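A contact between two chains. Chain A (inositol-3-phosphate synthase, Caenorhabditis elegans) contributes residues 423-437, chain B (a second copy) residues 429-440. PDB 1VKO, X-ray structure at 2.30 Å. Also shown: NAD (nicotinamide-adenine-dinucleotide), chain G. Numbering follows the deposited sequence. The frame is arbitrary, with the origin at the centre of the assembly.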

ATOM      1  N   SER A 423     -19.212  -0.019  -3.063  1.00 34.53           N
ATOM      2  CA  SER A 423     -20.182   1.062  -2.900  1.00 36.35           C
ATOM      3  C   SER A 423     -20.878   0.899  -1.530  1.00 35.69           C
ATOM      4  O   SER A 423     -21.277  -0.203  -1.115  1.00 35.72           O
ATOM      5  CB  SER A 423     -21.171   1.104  -4.072  1.00 38.26           C
ATOM      6  OG  SER A 423     -21.605  -0.207  -4.398  1.00 45.68           O
ATOM      7  N   ILE A 424     -20.957   2.013  -0.814  1.00 35.16           N
ATOM      8  CA  ILE A 424     -21.502   2.069   0.549  1.00 32.44           C
ATOM      9  C   ILE A 424     -22.715   3.029   0.550  1.00 33.35           C
ATOM     10  O   ILE A 424     -23.267   3.315  -0.506  1.00 31.08           O
ATOM     11  CB  ILE A 424     -20.352   2.485   1.558  1.00 33.48           C
ATOM     12  CG1 ILE A 424     -19.741   3.854   1.202  1.00 28.83           C
ATOM     13  CG2 ILE A 424     -19.197   1.381   1.599  1.00 20.19           C
ATOM     14  CD1 ILE A 424     -18.896   4.505   2.317  1.00 33.54           C
ATOM     15  N   PHE A 425     -23.119   3.508   1.725  1.00 32.99           N
ATOM     16  CA  PHE A 425     -24.173   4.504   1.901  1.00 31.60           C
ATOM     17  C   PHE A 425     -24.183   5.695   0.897  1.00 30.65           C
ATOM     18  O   PHE A 425     -23.170   6.398   0.714  1.00 29.99           O
ATOM     19  CB  PHE A 425     -24.078   5.038   3.339  1.00 30.48           C
ATOM     20  CG  PHE A 425     -25.309   5.821   3.804  1.00 28.75           C
ATOM     21  CD1 PHE A 425     -26.566   5.226   3.832  1.00 18.60           C
ATOM     22  CD2 PHE A 425     -25.187   7.130   4.267  1.00 30.80           C
ATOM     23  CE1 PHE A 425     -27.696   5.938   4.282  1.00 19.02           C
ATOM     24  CE2 PHE A 425     -26.307   7.843   4.739  1.00 25.07           C
ATOM     25  CZ  PHE A 425     -27.560   7.236   4.740  1.00 14.33           C
ATOM     26  N   MET A 426     -25.337   5.923   0.269  1.00 29.82           N
ATOM     27  CA  MET A 426     -25.575   7.120  -0.562  1.00 27.93           C
ATOM     28  C   MET A 426     -24.561   7.293  -1.697  1.00 27.76           C
ATOM     29  O   MET A 426     -24.101   8.433  -1.965  1.00 22.98           O
ATOM     30  CB  MET A 426     -25.597   8.410   0.294  1.00 31.01           C
ATOM     31  CG  MET A 426     -26.776   8.574   1.258  1.00 21.01           C
ATOM     32  SD  MET A 426     -28.342   8.899   0.504  1.00 11.20           S
ATOM     33  CE  MET A 426     -28.133  10.548  -0.087  1.00  2.00           C
ATOM     34  N   GLY A 427     -24.181   6.164  -2.319  1.00 29.86           N
ATOM     35  CA  GLY A 427     -23.342   6.170  -3.535  1.00 29.00           C
ATOM     36  C   GLY A 427     -21.912   6.618  -3.264  1.00 27.63           C
ATOM     37  O   GLY A 427     -21.098   6.820  -4.186  1.00 24.30           O
ATOM     38  N   GLY A 428     -21.617   6.802  -1.979  1.00 29.10           N
ATOM     39  CA  GLY A 428     -20.232   6.906  -1.524  1.00 31.23           C
ATOM     40  C   GLY A 428     -19.465   5.659  -1.904  1.00 28.94           C
ATOM     41  O   GLY A 428     -20.054   4.622  -2.254  1.00 26.33           O
ATOM     42  N   LYS A 429     -18.138   5.776  -1.855  1.00 34.32           N
ATOM     43  CA  LYS A 429     -17.246   4.664  -2.143  1.00 31.93           C
ATOM     44  C   LYS A 429     -16.281   4.431  -0.985  1.00 33.85           C
ATOM     45  O   LYS A 429     -15.891   5.372  -0.275  1.00 30.86           O
ATOM     46  CB  LYS A 429     -16.485   5.001  -3.435  1.00 33.83           C
ATOM     47  CG  LYS A 429     -16.612   3.958  -4.559  1.00 38.22           C
ATOM     48  CD  LYS A 429     -18.067   3.669  -4.982  1.00 50.19           C
ATOM     49  CE  LYS A 429     -18.780   4.889  -5.571  1.00 42.73           C
ATOM     50  NZ  LYS A 429     -18.072   5.358  -6.788  1.00 47.42           N
ATOM     51  N   GLN A 430     -15.885   3.164  -0.816  1.00 36.37           N
ATOM     52  CA  GLN A 430     -14.830   2.740   0.099  1.00 33.57           C
ATOM     53  C   GLN A 430     -13.804   1.846  -0.629  1.00 34.86           C
ATOM     54  O   GLN A 430     -14.140   0.803  -1.184  1.00 34.86           O
ATOM     55  CB  GLN A 430     -15.408   1.980   1.278  1.00 34.14           C
ATOM     56  CG  GLN A 430     -14.372   1.629   2.321  1.00 40.63           C
ATOM     57  CD  GLN A 430     -14.969   1.137   3.632  1.00 49.16           C
ATOM     58  OE1 GLN A 430     -16.108   0.607   3.667  1.00 43.67           O
ATOM     59  NE2 GLN A 430     -14.197   1.301   4.724  1.00 40.21           N
ATOM     60  N   THR A 431     -12.551   2.272  -0.612  1.00 31.42           N
ATOM     61  CA  THR A 431     -11.521   1.604  -1.344  1.00 33.42           C
ATOM     62  C   THR A 431     -10.492   1.056  -0.342  1.00 32.06           C
ATOM     63  O   THR A 431      -9.930   1.809   0.460  1.00 34.38           O
ATOM     64  CB  THR A 431     -10.852   2.577  -2.361  1.00 35.36           C
ATOM     65  OG1 THR A 431     -11.856   3.203  -3.183  1.00 31.41           O
ATOM     66  CG2 THR A 431      -9.981   1.793  -3.358  1.00 37.25           C
ATOM     67  N   PHE A 432     -10.272  -0.248  -0.386  1.00 28.27           N
ATOM     68  CA  PHE A 432      -9.202  -0.901   0.407  1.00 31.27           C
ATOM     69  C   PHE A 432      -8.109  -1.333  -0.558  1.00 32.35           C
ATOM     70  O   PHE A 432      -8.364  -2.110  -1.482  1.00 33.27           O
ATOM     71  CB  PHE A 432      -9.692  -2.172   1.145  1.00 26.36           C
ATOM     72  CG  PHE A 432     -11.003  -2.014   1.940  1.00 30.21           C
ATOM     73  CD1 PHE A 432     -12.243  -1.935   1.288  1.00 29.43           C
ATOM     74  CD2 PHE A 432     -10.987  -2.027   3.348  1.00 34.80           C
ATOM     75  CE1 PHE A 432     -13.460  -1.817   2.025  1.00 44.32           C
ATOM     76  CE2 PHE A 432     -12.197  -1.921   4.115  1.00 27.45           C
ATOM     77  CZ  PHE A 432     -13.433  -1.810   3.447  1.00 42.50           C
ATOM     78  N   VAL A 433      -6.900  -0.823  -0.362  1.00 36.86           N
ATOM     79  CA  VAL A 433      -5.701  -1.339  -1.068  1.00 37.66           C
ATOM     80  C   VAL A 433      -4.892  -2.211  -0.088  1.00 37.58           C
ATOM     81  O   VAL A 433      -4.688  -1.794   1.037  1.00 39.14           O
ATOM     82  CB  VAL A 433      -4.784  -0.187  -1.612  1.00 37.04           C
ATOM     83  CG1 VAL A 433      -3.541  -0.765  -2.349  1.00 33.78           C
ATOM     84  CG2 VAL A 433      -5.566   0.808  -2.515  1.00 33.03           C
ATOM     85  N   VAL A 434      -4.408  -3.388  -0.525  1.00 38.35           N
ATOM     86  CA  VAL A 434      -3.770  -4.397   0.356  1.00 36.75           C
ATOM     87  C   VAL A 434      -2.444  -4.943  -0.190  1.00 38.35           C
ATOM     88  O   VAL A 434      -2.353  -5.264  -1.371  1.00 43.37           O
ATOM     89  CB  VAL A 434      -4.718  -5.621   0.575  1.00 36.64           C
ATOM     90  CG1 VAL A 434      -4.056  -6.709   1.423  1.00 29.05           C
ATOM     91  CG2 VAL A 434      -6.005  -5.204   1.220  1.00 36.11           C
ATOM     92  N   HIS A 435      -1.425  -5.069   0.659  1.00 37.87           N
ATOM     93  CA  HIS A 435      -0.191  -5.795   0.296  1.00 36.82           C
ATOM     94  C   HIS A 435       0.135  -6.913   1.314  1.00 33.20           C
ATOM     95  O   HIS A 435       0.306  -6.642   2.507  1.00 32.62           O
ATOM     96  CB  HIS A 435       1.003  -4.840   0.074  1.00 34.89           C
ATOM     97  CG  HIS A 435       2.263  -5.539  -0.370  1.00 44.76           C
ATOM     98  ND1 HIS A 435       2.704  -5.529  -1.680  1.00 43.49           N
ATOM     99  CD2 HIS A 435       3.172  -6.275   0.323  1.00 39.48           C
ATOM    100  CE1 HIS A 435       3.824  -6.229  -1.777  1.00 37.74           C
ATOM    101  NE2 HIS A 435       4.130  -6.693  -0.577  1.00 33.40           N
ATOM    102  N   ASN A 436       0.250  -8.147   0.805  1.00 31.78           N
ATOM    103  CA  ASN A 436       0.291  -9.388   1.578  1.00 31.63           C
ATOM    104  C   ASN A 436       1.489 -10.309   1.256  1.00 35.04           C
ATOM    105  O   ASN A 436       1.469 -11.038   0.260  1.00 38.40           O
ATOM    106  CB  ASN A 436      -0.974 -10.178   1.288  1.00 33.14           C
ATOM    107  CG  ASN A 436      -1.201 -11.319   2.259  1.00 36.54           C
ATOM    108  OD1 ASN A 436      -0.457 -11.487   3.237  1.00 44.58           O
ATOM    109  ND2 ASN A 436      -2.260 -12.117   2.000  1.00 37.09           N
ATOM    110  N   THR A 437       2.494 -10.326   2.128  1.00 33.33           N
ATOM    111  CA  THR A 437       3.678 -11.180   1.952  1.00 31.67           C
ATOM    112  C   THR A 437       3.361 -12.628   2.379  1.00 31.81           C
ATOM    113  O   THR A 437       3.202 -12.912   3.577  1.00 30.44           O
ATOM    114  CB  THR A 437       4.853 -10.595   2.724  1.00 29.61           C
ATOM    115  OG1 THR A 437       5.112  -9.276   2.240  1.00 32.72           O
ATOM    116  CG2 THR A 437       6.182 -11.352   2.397  1.00 29.69           C
TER
HETATM  117  PA  NAD G 601     -18.555  17.011  13.912  1.00 25.23           P
HETATM  118  O1A NAD G 601     -17.681  18.037  14.454  1.00 15.07           O
HETATM  119  O2A NAD G 601     -18.802  17.305  12.490  1.00 18.41           O
HETATM  120  O5B NAD G 601     -19.867  16.990  14.804  1.00 28.60           O
HETATM  121  C5B NAD G 601     -19.842  17.484  16.109  1.00 24.71           C
HETATM  122  C4B NAD G 601     -20.996  18.458  16.249  1.00 16.86           C
HETATM  123  O4B NAD G 601     -21.412  18.461  17.596  1.00 27.42           O
HETATM  124  C3B NAD G 601     -20.600  19.869  15.916  1.00 19.58           C
HETATM  125  O3B NAD G 601     -21.754  20.418  15.300  1.00 17.06           O
HETATM  126  C2B NAD G 601     -20.453  20.579  17.231  1.00 17.79           C
HETATM  127  O2B NAD G 601     -21.085  21.843  17.034  1.00 24.24           O
HETATM  128  C1B NAD G 601     -21.348  19.746  18.143  1.00 17.26           C
HETATM  129  N9A NAD G 601     -21.107  19.735  19.609  1.00 16.04           N
HETATM  130  C8A NAD G 601     -19.940  19.757  20.310  1.00 29.17           C
HETATM  131  N7A NAD G 601     -20.238  19.757  21.629  1.00 22.19           N
HETATM  132  C5A NAD G 601     -21.571  19.738  21.812  1.00 27.77           C
HETATM  133  C6A NAD G 601     -22.406  19.767  22.943  1.00 32.19           C
HETATM  134  N6A NAD G 601     -21.948  19.870  24.202  1.00 28.02           N
HETATM  135  N1A NAD G 601     -23.765  19.767  22.757  1.00 14.67           N
HETATM  136  C2A NAD G 601     -24.297  19.772  21.500  1.00 25.60           C
HETATM  137  N3A NAD G 601     -23.471  19.787  20.423  1.00 14.80           N
HETATM  138  C4A NAD G 601     -22.127  19.758  20.549  1.00 27.36           C
HETATM  139  O3  NAD G 601     -17.949  15.522  14.121  1.00 18.80           O
HETATM  140  PN  NAD G 601     -18.673  14.267  13.461  1.00 17.82           P
HETATM  141  O1N NAD G 601     -20.101  14.635  13.271  1.00 34.71           O
HETATM  142  O2N NAD G 601     -17.877  13.863  12.298  1.00 16.31           O
HETATM  143  O5D NAD G 601     -18.714  13.123  14.610  1.00 21.97           O
HETATM  144  C5D NAD G 601     -19.140  13.428  15.927  1.00 24.86           C
HETATM  145  C4D NAD G 601     -18.642  12.439  16.998  1.00 24.67           C
HETATM  146  O4D NAD G 601     -18.843  11.112  16.575  1.00 27.08           O
HETATM  147  C3D NAD G 601     -17.151  12.569  17.329  1.00 23.94           C
HETATM  148  O3D NAD G 601     -16.986  12.425  18.713  1.00 29.51           O
HETATM  149  C2D NAD G 601     -16.552  11.321  16.734  1.00 31.80           C
HETATM  150  O2D NAD G 601     -15.416  10.808  17.411  1.00 36.09           O
HETATM  151  C1D NAD G 601     -17.694  10.353  16.881  1.00 28.92           C
HETATM  152  N1N NAD G 601     -17.390   9.249  15.979  1.00 25.40           N
HETATM  153  C2N NAD G 601     -17.306   9.469  14.640  1.00 13.40           C
HETATM  154  C3N NAD G 601     -16.988   8.416  13.813  1.00 19.34           C
HETATM  155  C7N NAD G 601     -17.282   8.612  12.374  1.00 25.56           C
HETATM  156  O7N NAD G 601     -17.746   9.902  12.022  1.00 31.73           O
HETATM  157  N7N NAD G 601     -17.127   7.599  11.512  1.00 25.15           N
HETATM  158  C4N NAD G 601     -16.770   7.123  14.329  1.00 16.31           C
HETATM  159  C5N NAD G 601     -16.842   6.926  15.690  1.00 15.55           C
HETATM  160  C6N NAD G 601     -17.148   8.012  16.525  1.00 18.21           C
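Chain B 429-440: KQTFVVHNTCED

The contact is an antiparallel pairing of the same strand from two copies of the protein, joined by backbone hydrogen bonds into one sheet that continues from one subunit into the other around a near-twofold centre at the Val434(A)-Val434(B) pair. Chain B is extended from Lys429(B) to Glu439(B), with phi between -77° and -132° and psi between 82° and 150°, and it runs alongside strand 429-437 of chain A. The N-to-C directions make an angle of 172°, and the axes approach to 4.6 Å, the spacing of neighbouring strands in a sheet.

The register follows from the CA atoms. Val434(A) CA lies 4.6 Å from Val434(B) CA, and the pairs step outward from there: Val433(A) CA to His435(B) CA is 4.9 Å, Phe432(A) CA to Asn436(B) CA 4.5 Å, and the twofold-related pairs repeat these values. The central Val434(A)-Val434(B) pair is non-hydrogen-bonded; its flanking pairs carry the tightest bonds. Val433(A) N donates to His435(B) O and His435(B) N to Val433(A) O, each at 2.7 Å with N-H...O angles of 166° and 171°, and His435(A) and Val433(B) form the same two bonds. Farther out, Thr437(B) N reaches Thr431(A) O at 3.0 Å, as Thr437(A) N does Thr431(B) O. Between these rungs, CA-H...O contacts fill in, such as Phe432(A) CA to His435(B) O at 3.2 Å.

Side chains alternate between two faces. Thr431(A), Val433(A), His435(A) and Thr437(A), with their counterparts in chain B, share one; across it, Val433(A) CB and His435(B) CB are 4.3 Å apart. Phe432(A), Val434(A) and Asn436(A), with theirs, occupy the other. There Asn436(B) OD1 lies over one face of the Phe432(A) ring, 3.5 Å from Phe432(A) CE2, and accepts a hydrogen bond from Gln430(A) NE2 at 3.1 Å (145°). The symmetric arrangement holds for Asn436(A), Phe432(B) and Gln430(B).

Beyond the last direct backbone bonds, water extends the ladder. Water 1 donates to Lys429(A) O at 3.0 Å and to Thr437(B) O at 2.7 Å, and accepts from Glu439(B) N at 3.0 Å, bridging two carbonyl oxygens, Lys429(A) O and Thr437(B) O, which lie 4.2 Å apart and, both being acceptors, need a donor between them. Water 4 links Thr437(A) O and Lys429(B) O at the other end. At the C-terminal end of the chain B stretch, the CA-to-CB bond of Glu439(B) points toward chain A; Glu439(B) CG lies 3.3 Å from Lys429(A) O and Glu439(B) CB 4.4 Å from Ile424(A) CD1. The surface buried between the two stretches, both sides summed, is 819 Å².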

ATOM      1  N   LYS B 429       6.975 -15.454   8.850  1.00 34.32           N
ATOM      2  CA  LYS B 429       6.184 -14.254   9.075  1.00 31.93           C
ATOM      3  C   LYS B 429       5.254 -13.991   7.895  1.00 33.85           C
ATOM      4  O   LYS B 429       5.573 -14.317   6.740  1.00 30.86           O
ATOM      5  CB  LYS B 429       7.160 -13.085   9.278  1.00 33.83           C
ATOM      6  CG  LYS B 429       6.982 -12.306  10.593  1.00 38.22           C
ATOM      7  CD  LYS B 429       7.094 -13.182  11.858  1.00 50.19           C
ATOM      8  CE  LYS B 429       8.472 -13.825  12.030  1.00 42.73           C
ATOM      9  NZ  LYS B 429       9.516 -12.776  12.150  1.00 47.42           N
ATOM     10  N   GLN B 430       4.103 -13.377   8.198  1.00 36.37           N
ATOM     11  CA  GLN B 430       3.155 -12.861   7.217  1.00 33.57           C
ATOM     12  C   GLN B 430       2.788 -11.395   7.531  1.00 34.86           C
ATOM     13  O   GLN B 430       2.293 -11.074   8.608  1.00 34.86           O
ATOM     14  CB  GLN B 430       1.890 -13.698   7.192  1.00 34.14           C
ATOM     15  CG  GLN B 430       0.927 -13.284   6.104  1.00 40.63           C
ATOM     16  CD  GLN B 430      -0.197 -14.285   5.871  1.00 49.16           C
ATOM     17  OE1 GLN B 430      -0.569 -15.064   6.784  1.00 43.67           O
ATOM     18  NE2 GLN B 430      -0.754 -14.263   4.645  1.00 40.21           N
ATOM     19  N   THR B 431       3.039 -10.518   6.572  1.00 31.42           N
ATOM     20  CA  THR B 431       2.857  -9.115   6.773  1.00 33.42           C
ATOM     21  C   THR B 431       1.759  -8.626   5.814  1.00 32.06           C
ATOM     22  O   THR B 431       1.862  -8.803   4.595  1.00 34.38           O
ATOM     23  CB  THR B 431       4.194  -8.349   6.534  1.00 35.36           C
ATOM     24  OG1 THR B 431       5.248  -8.932   7.323  1.00 31.41           O
ATOM     25  CG2 THR B 431       4.083  -6.905   7.053  1.00 37.25           C
ATOM     26  N   PHE B 432       0.716  -8.036   6.374  1.00 28.27           N
ATOM     27  CA  PHE B 432      -0.348  -7.378   5.577  1.00 31.27           C
ATOM     28  C   PHE B 432      -0.206  -5.875   5.769  1.00 32.35           C
ATOM     29  O   PHE B 432      -0.278  -5.381   6.897  1.00 33.27           O
ATOM     30  CB  PHE B 432      -1.774  -7.768   6.040  1.00 26.36           C
ATOM     31  CG  PHE B 432      -2.023  -9.278   6.222  1.00 30.21           C
ATOM     32  CD1 PHE B 432      -1.495  -9.974   7.320  1.00 29.43           C
ATOM     33  CD2 PHE B 432      -2.857  -9.975   5.327  1.00 34.80           C
ATOM     34  CE1 PHE B 432      -1.747 -11.367   7.504  1.00 44.32           C
ATOM     35  CE2 PHE B 432      -3.138 -11.373   5.495  1.00 27.45           C
ATOM     36  CZ  PHE B 432      -2.575 -12.068   6.584  1.00 42.50           C
ATOM     37  N   VAL B 433       0.011  -5.150   4.679  1.00 36.86           N
ATOM     38  CA  VAL B 433      -0.075  -3.669   4.687  1.00 37.66           C
ATOM     39  C   VAL B 433      -1.408  -3.249   4.036  1.00 37.58           C
ATOM     40  O   VAL B 433      -1.741  -3.780   2.992  1.00 39.14           O
ATOM     41  CB  VAL B 433       1.113  -2.996   3.913  1.00 37.04           C
ATOM     42  CG1 VAL B 433       0.992  -1.445   3.946  1.00 33.78           C
ATOM     43  CG2 VAL B 433       2.497  -3.468   4.438  1.00 33.03           C
ATOM     44  N   VAL B 434      -2.137  -2.286   4.626  1.00 38.35           N
ATOM     45  CA  VAL B 434      -3.510  -1.914   4.206  1.00 36.75           C
ATOM     46  C   VAL B 434      -3.721  -0.402   4.054  1.00 38.35           C
ATOM     47  O   VAL B 434      -3.297   0.366   4.912  1.00 43.37           O
ATOM     48  CB  VAL B 434      -4.564  -2.426   5.242  1.00 36.64           C
ATOM     49  CG1 VAL B 434      -5.984  -1.995   4.868  1.00 29.05           C
ATOM     50  CG2 VAL B 434      -4.517  -3.918   5.374  1.00 36.11           C
ATOM     51  N   HIS B 435      -4.388   0.029   2.984  1.00 37.87           N
ATOM     52  CA  HIS B 435      -4.846   1.428   2.860  1.00 36.82           C
ATOM     53  C   HIS B 435      -6.367   1.510   2.591  1.00 33.20           C
ATOM     54  O   HIS B 435      -6.857   0.963   1.598  1.00 32.62           O
ATOM     55  CB  HIS B 435      -4.024   2.221   1.819  1.00 34.89           C
ATOM     56  CG  HIS B 435      -4.415   3.673   1.718  1.00 44.76           C
ATOM     57  ND1 HIS B 435      -3.671   4.690   2.286  1.00 43.49           N
ATOM     58  CD2 HIS B 435      -5.477   4.278   1.121  1.00 39.48           C
ATOM     59  CE1 HIS B 435      -4.255   5.855   2.047  1.00 37.74           C
ATOM     60  NE2 HIS B 435      -5.353   5.633   1.343  1.00 33.40           N
ATOM     61  N   ASN B 436      -7.075   2.230   3.471  1.00 31.78           N
ATOM     62  CA  ASN B 436      -8.533   2.243   3.586  1.00 31.63           C
ATOM     63  C   ASN B 436      -9.170   3.650   3.558  1.00 35.04           C
ATOM     64  O   ASN B 436      -9.176   4.356   4.570  1.00 38.40           O
ATOM     65  CB  ASN B 436      -8.917   1.603   4.911  1.00 33.14           C
ATOM     66  CG  ASN B 436     -10.392   1.269   5.006  1.00 36.54           C
ATOM     67  OD1 ASN B 436     -11.150   1.425   4.036  1.00 44.58           O
ATOM     68  ND2 ASN B 436     -10.815   0.781   6.193  1.00 37.09           N
ATOM     69  N   THR B 437      -9.761   4.025   2.426  1.00 33.33           N
ATOM     70  CA  THR B 437     -10.428   5.328   2.278  1.00 31.67           C
ATOM     71  C   THR B 437     -11.828   5.288   2.926  1.00 31.81           C
ATOM     72  O   THR B 437     -12.747   4.638   2.404  1.00 30.44           O
ATOM     73  CB  THR B 437     -10.486   5.712   0.805  1.00 29.61           C
ATOM     74  OG1 THR B 437      -9.153   5.772   0.293  1.00 32.72           O
ATOM     75  CG2 THR B 437     -10.997   7.179   0.620  1.00 29.69           C
ATOM     76  N   CYS B 438     -11.955   5.941   4.090  1.00 34.30           N
ATOM     77  CA  CYS B 438     -13.179   5.902   4.944  1.00 37.00           C
ATOM     78  C   CYS B 438     -13.924   7.232   4.892  1.00 37.71           C
ATOM     79  O   CYS B 438     -13.509   8.241   5.497  1.00 38.68           O
ATOM     80  CB  CYS B 438     -12.843   5.595   6.402  1.00 33.57           C
ATOM     81  SG  CYS B 438     -12.135   3.962   6.617  1.00 43.14           S
ATOM     82  N   GLU B 439     -15.021   7.244   4.156  1.00 37.00           N
ATOM     83  CA  GLU B 439     -15.837   8.448   4.081  1.00 33.03           C
ATOM     84  C   GLU B 439     -16.608   8.500   5.378  1.00 31.14           C
ATOM     85  O   GLU B 439     -17.750   8.033   5.448  1.00 31.11           O
ATOM     86  CB  GLU B 439     -16.730   8.353   2.858  1.00 34.49           C
ATOM     87  CG  GLU B 439     -15.959   8.088   1.571  1.00 35.23           C
ATOM     88  CD  GLU B 439     -14.941   9.182   1.217  1.00 45.32           C
ATOM     89  OE1 GLU B 439     -14.871  10.224   1.920  1.00 43.14           O
ATOM     90  OE2 GLU B 439     -14.193   8.996   0.221  1.00 40.29           O
ATOM     91  N   ASP B 440     -15.959   9.004   6.434  1.00 29.72           N
ATOM     92  CA  ASP B 440     -16.453   8.765   7.800  1.00 31.12           C
ATOM     93  C   ASP B 440     -17.964   8.957   7.971  1.00 34.23           C
ATOM     94  O   ASP B 440     -18.637   8.102   8.546  1.00 35.06           O
ATOM     95  CB  ASP B 440     -15.722   9.644   8.803  1.00 28.80           C
ATOM     96  CG  ASP B 440     -14.359   9.098   9.170  1.00 42.93           C
ATOM     97  OD1 ASP B 440     -14.123   7.856   9.054  1.00 39.87           O
ATOM     98  OD2 ASP B 440     -13.456   9.860   9.573  1.00 48.24           O
TER
HETATM   99  O   HOH W   1     -15.390   4.758   2.610  1.00 23.62           O
HETATM  100  O   HOH W   2      -7.935   3.150  -0.245  1.00 22.73           O
HETATM  101  O   HOH W   3       3.224  -7.234   3.197  1.00 22.73           O
HETATM  102  O   HOH W   4       3.357 -15.190   4.930  1.00 23.62           O